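Local coordinates for lipoprotein outS (Dickeya dadantii, PDB 3UTK) that acts as the pilotin of the type II secretion system, an outer-membrane lipoprotein that interacts with the secretin OutD in the export of pectate lyases and cellulases, at residues 38-47 against 84-92; 53-63 against 115-126. All blocks are in the same frame, centred on the assembly; numbering follows the deposited sequence.

Interaction 1: 38-47 against 84-92; sequences VPANEQISQL and GWDTGRYQS
Trp85 lays its indole flat against the side-chain amide of Gln43, the two planes only 11° apart, with Gln43 CD 3.3 Å from Trp85 CD2. Further back along the same glutamine, CG sits over the six-membered ring as a CH-pi contact, 3.6 Å from its centroid. Gln43 can cover both rings because its chain runs extended beyond CG (chi2 -177°). At the indole rim, Gln46 OE1 comes near the ring plane by CH2. Asp86 joins through two waters: one receives its backbone N-H, the other donates to its O, and both donate to Gln43 OE1. Asp86 OD1 also accepts from Gly88 N, an Asx turn inside the type I turn 86-89. The loop 84-92 packs against the first two turns of helix 40-60 as it links helices 69-82 and 94-106, two members of the nested helical hairpins of this pilotin. Arg89 rests one guanidinium face on Ala40 CB, while its carbonyl O faces Ile44 CD1. Tyr90 OH donates to Gln43 OE1 at 3.1 Å from above the amide plane, adding a third donor to that oxygen. Leu47 CD1 presses on Tyr90 CE2, and Ile44 CG1 lies 3.6 Å from Tyr90 CD1. Ser92 OG ends the contact beside Ile44 CG2.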
loop_
_atom_site.group_PDB
_atom_site.type_symbol
_atom_site.label_atom_id
_atom_site.label_comp_id
_atom_site.label_asym_id
_atom_site.label_seq_id
_atom_site.Cartn_x
_atom_site.Cartn_y
_atom_site.Cartn_z
ATOM N N VAL A 38 -6.610 8.523 -16.137
ATOM C CA VAL A 38 -6.540 7.220 -15.485
ATOM C C VAL A 38 -7.932 6.735 -15.096
ATOM O O VAL A 38 -8.636 7.401 -14.339
ATOM C CB VAL A 38 -5.654 7.262 -14.222
ATOM C CG1 VAL A 38 -5.608 5.894 -13.561
ATOM C CG2 VAL A 38 -4.252 7.738 -14.572
ATOM N N PRO A 39 -8.334 5.568 -15.623
ATOM C CA PRO A 39 -9.638 4.961 -15.326
ATOM C C PRO A 39 -9.774 4.634 -13.844
ATOM O O PRO A 39 -8.762 4.430 -13.173
ATOM C CB PRO A 39 -9.612 3.665 -16.143
ATOM C CG PRO A 39 -8.615 3.914 -17.220
ATOM C CD PRO A 39 -7.566 4.774 -16.594
ATOM N N ALA A 40 -11.007 4.574 -13.351
ATOM C CA ALA A 40 -11.262 4.352 -11.928
ATOM C C ALA A 40 -10.776 2.988 -11.451
ATOM O O ALA A 40 -10.413 2.824 -10.283
ATOM C CB ALA A 40 -12.742 4.519 -11.623
ATOM N N ASN A 41 -10.785 2.012 -12.356
ATOM C CA ASN A 41 -10.321 0.668 -12.034
ATOM C C ASN A 41 -8.831 0.667 -11.750
ATOM O O ASN A 41 -8.379 0.134 -10.734
ATOM C CB ASN A 41 -10.630 -0.304 -13.173
ATOM C CG ASN A 41 -12.113 -0.419 -13.453
ATOM O OD1 ASN A 41 -12.943 -0.057 -12.617
ATOM N ND2 ASN A 41 -12.456 -0.933 -14.633
ATOM N N GLU A 42 -8.067 1.262 -12.657
ATOM C CA GLU A 42 -6.632 1.365 -12.466
ATOM C C GLU A 42 -6.323 2.091 -11.161
ATOM O O GLU A 42 -5.374 1.745 -10.472
ATOM C CB GLU A 42 -5.969 2.068 -13.649
ATOM C CG GLU A 42 -6.049 1.282 -14.951
ATOM C CD GLU A 42 -5.185 1.878 -16.047
ATOM O OE1 GLU A 42 -4.434 2.838 -15.761
ATOM O OE2 GLU A 42 -5.260 1.385 -17.194
ATOM N N GLN A 43 -7.137 3.084 -10.814
ATOM C CA GLN A 43 -6.888 3.859 -9.598
ATOM C C GLN A 43 -6.931 3.005 -8.332
ATOM O O GLN A 43 -5.989 3.018 -7.534
ATOM C CB GLN A 43 -7.865 5.037 -9.493
ATOM C CG GLN A 43 -7.731 6.024 -10.634
ATOM C CD GLN A 43 -8.642 7.223 -10.492
ATOM O OE1 GLN A 43 -9.477 7.288 -9.585
ATOM N NE2 GLN A 43 -8.487 8.186 -11.393
ATOM N N ILE A 44 -8.017 2.253 -8.162
ATOM C CA ILE A 44 -8.218 1.452 -6.957
ATOM C C ILE A 44 -7.156 0.366 -6.813
ATOM O O ILE A 44 -6.618 0.148 -5.726
ATOM C CB ILE A 44 -9.607 0.799 -6.946
ATOM C CG1 ILE A 44 -10.690 1.862 -7.140
ATOM C CG2 ILE A 44 -9.816 0.031 -5.651
ATOM C CD1 ILE A 44 -12.084 1.295 -7.281
ATOM N N SER A 45 -6.864 -0.312 -7.916
ATOM C CA SER A 45 -5.830 -1.341 -7.939
ATOM C C SER A 45 -4.467 -0.780 -7.555
ATOM O O SER A 45 -3.666 -1.454 -6.897
ATOM C CB SER A 45 -5.742 -1.959 -9.329
ATOM O OG SER A 45 -6.856 -2.793 -9.571
ATOM N N GLN A 46 -4.201 0.449 -7.982
ATOM C CA GLN A 46 -2.919 1.080 -7.702
ATOM C C GLN A 46 -2.769 1.392 -6.218
ATOM O O GLN A 46 -1.716 1.148 -5.635
ATOM C CB GLN A 46 -2.729 2.346 -8.551
ATOM C CG GLN A 46 -2.496 2.049 -10.031
ATOM C CD GLN A 46 -2.056 3.260 -10.837
ATOM O OE1 GLN A 46 -1.891 4.360 -10.305
ATOM N NE2 GLN A 46 -1.862 3.057 -12.135
ATOM N N LEU A 47 -3.822 1.935 -5.613
ATOM C CA LEU A 47 -3.790 2.261 -4.189
ATOM C C LEU A 47 -3.665 1.004 -3.338
ATOM O O LEU A 47 -2.918 0.987 -2.358
ATOM C CB LEU A 47 -5.038 3.042 -3.782
ATOM C CG LEU A 47 -5.225 4.365 -4.519
ATOM C CD1 LEU A 47 -6.522 5.040 -4.080
ATOM C CD2 LEU A 47 -4.034 5.274 -4.286
ATOM N N GLY A 84 -6.311 14.296 -7.482
ATOM C CA GLY A 84 -7.578 14.742 -8.037
ATOM C C GLY A 84 -8.549 13.614 -8.350
ATOM O O GLY A 84 -9.524 13.803 -9.071
ATOM N N TRP A 85 -8.295 12.437 -7.794
ATOM C CA TRP A 85 -9.136 11.280 -8.071
ATOM C C TRP A 85 -10.423 11.287 -7.249
ATOM O O TRP A 85 -10.488 11.898 -6.182
ATOM C CB TRP A 85 -8.357 9.992 -7.811
ATOM C CG TRP A 85 -7.244 9.750 -8.791
ATOM C CD1 TRP A 85 -6.972 10.464 -9.923
ATOM C CD2 TRP A 85 -6.257 8.714 -8.725
ATOM N NE1 TRP A 85 -5.878 9.936 -10.566
ATOM C CE2 TRP A 85 -5.418 8.860 -9.849
ATOM C CE3 TRP A 85 -5.998 7.676 -7.824
ATOM C CZ2 TRP A 85 -4.344 8.007 -10.100
ATOM C CZ3 TRP A 85 -4.930 6.831 -8.072
ATOM C CH2 TRP A 85 -4.116 7.002 -9.201
ATOM N N ASP A 86 -11.445 10.602 -7.757
ATOM C CA ASP A 86 -12.722 10.481 -7.058
ATOM C C ASP A 86 -12.679 9.365 -6.017
ATOM O O ASP A 86 -12.712 8.181 -6.357
ATOM C CB ASP A 86 -13.859 10.239 -8.055
ATOM C CG ASP A 86 -15.219 10.207 -7.389
ATOM O OD1 ASP A 86 -15.300 10.559 -6.193
ATOM O OD2 ASP A 86 -16.211 9.845 -8.062
ATOM N N THR A 87 -12.612 9.751 -4.747
ATOM C CA THR A 87 -12.471 8.794 -3.657
ATOM C C THR A 87 -13.830 8.281 -3.192
ATOM O O THR A 87 -13.946 7.615 -2.161
ATOM C CB THR A 87 -11.676 9.393 -2.479
ATOM O OG1 THR A 87 -10.427 9.903 -2.963
ATOM C CG2 THR A 87 -11.389 8.332 -1.428
ATOM N N GLY A 88 -14.861 8.600 -3.963
ATOM C CA GLY A 88 -16.181 8.061 -3.713
ATOM C C GLY A 88 -16.310 6.667 -4.290
ATOM O O GLY A 88 -17.062 5.845 -3.768
ATOM N N ARG A 89 -15.563 6.398 -5.360
ATOM C CA ARG A 89 -15.678 5.136 -6.091
ATOM C C ARG A 89 -14.744 4.060 -5.550
ATOM O O ARG A 89 -14.520 3.045 -6.205
ATOM C CB ARG A 89 -15.404 5.346 -7.588
ATOM C CG ARG A 89 -16.448 6.197 -8.314
ATOM C CD ARG A 89 -16.224 6.196 -9.826
ATOM N NE ARG A 89 -16.386 4.863 -10.405
ATOM C CZ ARG A 89 -16.138 4.558 -11.676
ATOM N NH1 ARG A 89 -15.707 5.490 -12.515
ATOM N NH2 ARG A 89 -16.316 3.316 -12.108
ATOM N N TYR A 90 -14.225 4.278 -4.345
ATOM C CA TYR A 90 -13.154 3.444 -3.804
ATOM C C TYR A 90 -13.611 2.307 -2.887
ATOM O O TYR A 90 -12.779 1.630 -2.288
ATOM C CB TYR A 90 -12.121 4.316 -3.081
ATOM C CG TYR A 90 -11.213 5.076 -4.013
ATOM C CD1 TYR A 90 -11.363 4.982 -5.392
ATOM C CD2 TYR A 90 -10.191 5.875 -3.518
ATOM C CE1 TYR A 90 -10.530 5.682 -6.249
ATOM C CE2 TYR A 90 -9.355 6.568 -4.366
ATOM C CZ TYR A 90 -9.526 6.467 -5.729
ATOM O OH TYR A 90 -8.689 7.161 -6.572
ATOM N N GLN A 91 -14.921 2.088 -2.804
ATOM C CA GLN A 91 -15.502 1.097 -1.889
ATOM C C GLN A 91 -14.675 -0.181 -1.685
ATOM O O GLN A 91 -14.555 -0.692 -0.560
ATOM C CB GLN A 91 -16.928 0.739 -2.332
ATOM C CG GLN A 91 -17.946 1.846 -2.095
ATOM C CD GLN A 91 -18.071 2.799 -3.271
ATOM O OE1 GLN A 91 -17.426 2.623 -4.304
ATOM N NE2 GLN A 91 -18.917 3.809 -3.121
ATOM N N SER A 92 -14.097 -0.687 -2.769
ATOM C CA SER A 92 -13.389 -1.958 -2.733
ATOM C C SER A 92 -11.896 -1.818 -2.432
ATOM O O SER A 92 -11.088 -2.576 -2.975
ATOM C CB SER A 92 -13.565 -2.686 -4.066
ATOM O OG SER A 92 -13.043 -1.910 -5.133
HETATM O O HOH W 1 -12.077 7.318 -9.356
HETATM O O HOH W 2 -11.135 9.749 -10.651
#

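Interaction 2: 53-63 against 115-126; sequences ASKYLRVQCER and CSSFNRTMTPFL
Leu57 of helix 40-60 is a knob in a hole formed by Cys115, Phe118, Asn119 and Leu126, where helix 40-60 crosses helix 111-121 in the nested, perpendicular hairpins of the pilotin fold; the axes of segments 53-60 and 115-121 pass 10.1 Å apart at -121°. From CB the chain turns so that CG lies anti to the carbonyl carbon, which carries its branches into the hole. CG meets Phe118 CB, and the two methyls then part company. CD2 packs 3.4 Å from Phe118 CB and also touches Asn119 OD1; CD1 reaches instead toward Leu126 CD1 and Met122 CB.

One turn earlier, Ala53 CB stands over a face of the Phe118 ring, 3.6 Å from its centroid, a CH-pi contact. The edge of that same ring points at the face of Tyr56 in an offset edge-to-face pair, with the planes at 76°. Ser54 OG approaches Phe125 at its ring edge and lies against Met122 CE, while its hydrogen bond goes back to Leu50 O in its own helix.

Beyond the helix end, the disulfide Cys61-Cys115 ties the chain after helix 40-60 to helix 111-121. Arg63, bent at chi2 and chi3, folds its guanidinium back toward Asn119 and Leu126. Its NH2 makes a salt bridge with Asp65 and passes Leu126 CD1, and its NH1 donates to Asn119 OD1 at 2.8 Å with an N-H...O angle of 150°, the oxygen lying in the guanidinium plane.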
loop_
_atom_site.group_PDB
_atom_site.type_symbol
_atom_site.label_atom_id
_atom_site.label_comp_id
_atom_site.label_asym_id
_atom_site.label_seq_id
_atom_site.Cartn_x
_atom_site.Cartn_y
_atom_site.Cartn_z
ATOM N N ALA A 53 1.903 -3.408 -0.202
ATOM C CA ALA A 53 3.361 -3.331 -0.093
ATOM C C ALA A 53 3.776 -2.746 1.262
ATOM O O ALA A 53 4.735 -3.197 1.879
ATOM C CB ALA A 53 3.942 -2.504 -1.235
ATOM N N SER A 54 3.049 -1.725 1.709
ATOM C CA SER A 54 3.305 -1.134 3.009
ATOM C C SER A 54 3.076 -2.114 4.160
ATOM O O SER A 54 3.879 -2.167 5.073
ATOM C CB SER A 54 2.457 0.120 3.212
ATOM O OG SER A 54 2.799 1.106 2.255
ATOM N N LYS A 55 1.970 -2.862 4.141
ATOM C CA LYS A 55 1.733 -3.858 5.189
ATOM C C LYS A 55 2.816 -4.943 5.132
ATOM O O LYS A 55 3.275 -5.429 6.161
ATOM C CB LYS A 55 0.332 -4.476 5.070
ATOM C CG LYS A 55 0.017 -5.498 6.163
ATOM C CD LYS A 55 -1.425 -5.988 6.117
ATOM C CE LYS A 55 -1.713 -6.918 7.290
ATOM N NZ LYS A 55 -3.173 -7.143 7.482
ATOM N N TYR A 56 3.212 -5.330 3.925
ATOM C CA TYR A 56 4.290 -6.305 3.763
ATOM C C TYR A 56 5.575 -5.814 4.446
ATOM O O TYR A 56 6.267 -6.572 5.124
ATOM C CB TYR A 56 4.526 -6.619 2.273
ATOM C CG TYR A 56 5.487 -7.760 2.030
ATOM C CD1 TYR A 56 6.863 -7.566 2.108
ATOM C CD2 TYR A 56 5.019 -9.027 1.702
ATOM C CE1 TYR A 56 7.742 -8.615 1.885
ATOM C CE2 TYR A 56 5.893 -10.077 1.479
ATOM C CZ TYR A 56 7.246 -9.867 1.571
ATOM O OH TYR A 56 8.108 -10.919 1.355
ATOM N N LEU A 57 5.880 -4.531 4.304
ATOM C CA LEU A 57 7.080 -4.004 4.935
ATOM C C LEU A 57 6.940 -4.061 6.453
ATOM O O LEU A 57 7.856 -4.484 7.149
ATOM C CB LEU A 57 7.371 -2.569 4.489
ATOM C CG LEU A 57 7.957 -2.363 3.086
ATOM C CD1 LEU A 57 8.048 -0.870 2.720
ATOM C CD2 LEU A 57 9.340 -3.011 2.960
ATOM N N ARG A 58 5.791 -3.635 6.965
ATOM C CA ARG A 58 5.614 -3.603 8.415
ATOM C C ARG A 58 5.682 -5.007 9.010
ATOM O O ARG A 58 6.368 -5.235 10.005
ATOM C CB ARG A 58 4.285 -2.934 8.807
ATOM C CG ARG A 58 4.152 -2.665 10.313
ATOM C CD ARG A 58 2.752 -2.185 10.677
ATOM N NE ARG A 58 1.785 -3.272 10.599
ATOM C CZ ARG A 58 0.663 -3.240 9.890
ATOM N NH1 ARG A 58 0.347 -2.161 9.185
ATOM N NH2 ARG A 58 -0.143 -4.297 9.885
ATOM N N VAL A 59 4.960 -5.947 8.407
ATOM C CA VAL A 59 4.801 -7.267 9.004
ATOM C C VAL A 59 5.942 -8.229 8.662
ATOM O O VAL A 59 6.462 -8.921 9.545
ATOM C CB VAL A 59 3.440 -7.898 8.630
ATOM C CG1 VAL A 59 3.324 -9.311 9.199
ATOM C CG2 VAL A 59 2.296 -7.010 9.121
ATOM N N GLN A 60 6.328 -8.277 7.389
ATOM C CA GLN A 60 7.328 -9.246 6.937
ATOM C C GLN A 60 8.745 -8.700 7.053
ATOM O O GLN A 60 9.707 -9.455 7.224
ATOM C CB GLN A 60 7.051 -9.676 5.482
ATOM C CG GLN A 60 5.636 -10.219 5.247
ATOM C CD GLN A 60 5.346 -11.471 6.055
ATOM O OE1 GLN A 60 4.274 -11.612 6.643
ATOM N NE2 GLN A 60 6.294 -12.394 6.072
ATOM N N CYS A 61 8.882 -7.385 6.961
ATOM C CA CYS A 61 10.210 -6.769 6.893
ATOM C C CYS A 61 10.563 -6.015 8.169
ATOM O O CYS A 61 11.554 -5.270 8.222
ATOM C CB CYS A 61 10.281 -5.834 5.681
ATOM S SG CYS A 61 9.845 -6.651 4.098
ATOM N N GLU A 62 9.763 -6.246 9.200
ATOM C CA GLU A 62 9.962 -5.656 10.529
ATOM C C GLU A 62 10.107 -4.141 10.483
ATOM O O GLU A 62 10.822 -3.570 11.303
ATOM C CB GLU A 62 11.204 -6.242 11.211
ATOM C CG GLU A 62 11.290 -7.747 11.170
ATOM C CD GLU A 62 10.167 -8.398 11.925
ATOM O OE1 GLU A 62 9.479 -7.684 12.683
ATOM O OE2 GLU A 62 9.971 -9.620 11.760
ATOM N N ARG A 63 9.456 -3.501 9.515
ATOM C CA ARG A 63 9.428 -2.038 9.462
ATOM C C ARG A 63 8.434 -1.519 10.499
ATOM O O ARG A 63 7.329 -1.061 10.176
ATOM C CB ARG A 63 9.087 -1.533 8.051
ATOM C CG ARG A 63 10.197 -1.701 7.019
ATOM C CD ARG A 63 11.403 -0.770 7.280
ATOM N NE ARG A 63 11.063 0.658 7.363
ATOM C CZ ARG A 63 11.121 1.517 6.347
ATOM N NH1 ARG A 63 11.477 1.103 5.135
ATOM N NH2 ARG A 63 10.802 2.796 6.532
ATOM N N CYS A 115 11.614 -7.707 0.476
ATOM C CA CYS A 115 11.879 -6.628 1.431
ATOM C C CYS A 115 12.903 -5.644 0.892
ATOM O O CYS A 115 12.739 -4.429 1.030
ATOM C CB CYS A 115 12.369 -7.172 2.776
ATOM S SG CYS A 115 11.146 -8.156 3.686
ATOM N N SER A 116 13.979 -6.159 0.312
ATOM C CA SER A 116 15.011 -5.287 -0.240
ATOM C C SER A 116 14.409 -4.407 -1.341
ATOM O O SER A 116 14.699 -3.210 -1.431
ATOM C CB SER A 116 16.166 -6.118 -0.810
ATOM O OG SER A 116 17.206 -5.271 -1.275
ATOM N N SER A 117 13.567 -5.007 -2.174
ATOM C CA SER A 117 12.942 -4.274 -3.272
ATOM C C SER A 117 11.977 -3.184 -2.774
ATOM O O SER A 117 12.058 -2.036 -3.224
ATOM C CB SER A 117 12.225 -5.230 -4.237
ATOM O OG SER A 117 11.706 -4.513 -5.338
ATOM N N PHE A 118 11.063 -3.536 -1.867
ATOM C CA PHE A 118 10.109 -2.553 -1.326
ATOM C C PHE A 118 10.833 -1.445 -0.538
ATOM O O PHE A 118 10.476 -0.262 -0.629
ATOM C CB PHE A 118 9.047 -3.227 -0.447
ATOM C CG PHE A 118 7.930 -3.908 -1.217
ATOM C CD1 PHE A 118 7.585 -3.510 -2.508
ATOM C CD2 PHE A 118 7.226 -4.957 -0.637
ATOM C CE1 PHE A 118 6.544 -4.140 -3.199
ATOM C CE2 PHE A 118 6.180 -5.590 -1.318
ATOM C CZ PHE A 118 5.847 -5.187 -2.610
ATOM N N ASN A 119 11.857 -1.813 0.232
ATOM C CA ASN A 119 12.606 -0.815 1.001
ATOM C C ASN A 119 13.280 0.190 0.070
ATOM O O ASN A 119 13.391 1.389 0.386
ATOM C CB ASN A 119 13.655 -1.488 1.894
ATOM C CG ASN A 119 13.099 -1.904 3.252
ATOM O OD1 ASN A 119 12.205 -1.252 3.809
ATOM N ND2 ASN A 119 13.630 -2.993 3.791
ATOM N N ARG A 120 13.707 -0.297 -1.090
ATOM C CA ARG A 120 14.363 0.553 -2.076
ATOM C C ARG A 120 13.405 1.529 -2.750
ATOM O O ARG A 120 13.763 2.684 -2.947
ATOM C CB ARG A 120 15.079 -0.285 -3.145
ATOM C CG ARG A 120 15.871 0.547 -4.157
ATOM C CD ARG A 120 16.453 -0.323 -5.268
ATOM N NE ARG A 120 16.445 0.361 -6.560
ATOM C CZ ARG A 120 15.809 -0.081 -7.644
ATOM N NH1 ARG A 120 15.122 -1.223 -7.607
ATOM N NH2 ARG A 120 15.864 0.620 -8.769
ATOM N N THR A 121 12.186 1.080 -3.062
ATOM C CA THR A 121 11.313 1.834 -3.972
ATOM C C THR A 121 10.154 2.587 -3.322
ATOM O O THR A 121 9.528 3.422 -3.967
ATOM C CB THR A 121 10.668 0.906 -5.024
ATOM O OG1 THR A 121 9.805 -0.028 -4.356
ATOM C CG2 THR A 121 11.735 0.142 -5.813
ATOM N N MET A 122 9.853 2.295 -2.060
ATOM C CA MET A 122 8.607 2.784 -1.467
ATOM C C MET A 122 8.740 4.125 -0.744
ATOM O O MET A 122 7.766 4.631 -0.188
ATOM C CB MET A 122 8.015 1.727 -0.522
ATOM C CG MET A 122 7.360 0.544 -1.235
ATOM S SD MET A 122 5.724 0.992 -1.865
ATOM C CE MET A 122 4.818 1.239 -0.334
ATOM N N THR A 123 9.932 4.710 -0.760
ATOM C CA THR A 123 10.164 5.953 -0.017
ATOM C C THR A 123 9.097 7.060 -0.184
ATOM O O THR A 123 8.667 7.645 0.803
ATOM C CB THR A 123 11.555 6.549 -0.306
ATOM O OG1 THR A 123 12.564 5.575 -0.011
ATOM C CG2 THR A 123 11.787 7.778 0.553
ATOM N N PRO A 124 8.690 7.376 -1.427
ATOM C CA PRO A 124 7.699 8.454 -1.562
ATOM C C PRO A 124 6.382 8.181 -0.824
ATOM O O PRO A 124 5.792 9.102 -0.244
ATOM C CB PRO A 124 7.472 8.533 -3.079
ATOM C CG PRO A 124 8.748 8.007 -3.670
ATOM C CD PRO A 124 9.184 6.913 -2.737
ATOM N N PHE A 125 5.922 6.935 -0.833
ATOM C CA PHE A 125 4.678 6.618 -0.146
ATOM C C PHE A 125 4.886 6.605 1.370
ATOM O O PHE A 125 4.042 7.091 2.116
ATOM C CB PHE A 125 4.096 5.292 -0.637
ATOM C CG PHE A 125 2.688 5.040 -0.177
ATOM C CD1 PHE A 125 1.649 5.840 -0.613
ATOM C CD2 PHE A 125 2.408 4.002 0.699
ATOM C CE1 PHE A 125 0.348 5.602 -0.185
ATOM C CE2 PHE A 125 1.116 3.761 1.128
ATOM C CZ PHE A 125 0.085 4.561 0.688
ATOM N N LEU A 126 6.015 6.059 1.826
ATOM C CA LEU A 126 6.300 6.063 3.258
ATOM C C LEU A 126 6.459 7.499 3.778
ATOM O O LEU A 126 6.059 7.811 4.899
ATOM C CB LEU A 126 7.536 5.220 3.594
ATOM C CG LEU A 126 7.529 3.783 3.061
ATOM C CD1 LEU A 126 8.750 3.018 3.545
ATOM C CD2 LEU A 126 6.249 3.039 3.421
HETATM O O HOH W 3 13.555 -3.768 7.067
#

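Helix 40-60 is common to both contacts. Interaction 1 uses its N-terminal turns and interaction 2 its C-terminal part, with centres 22 Å apart on opposite sides of the centre of the chain; their nearest atoms stay about 6 Å apart. Along the sequence the order is 38-47, 53-63, 84-92, 115-126, so the segments of the two contacts alternate along the chain. One end of the long helix is met by the loop between helices 69-82 and 94-106, the other by helices 111-121 and 123-131, where the disulfide adds a covalent tie. Together they join the two ends of this helix to parts of the chain far apart in sequence, in a compact pilotin whose five helices supply all its regular structure.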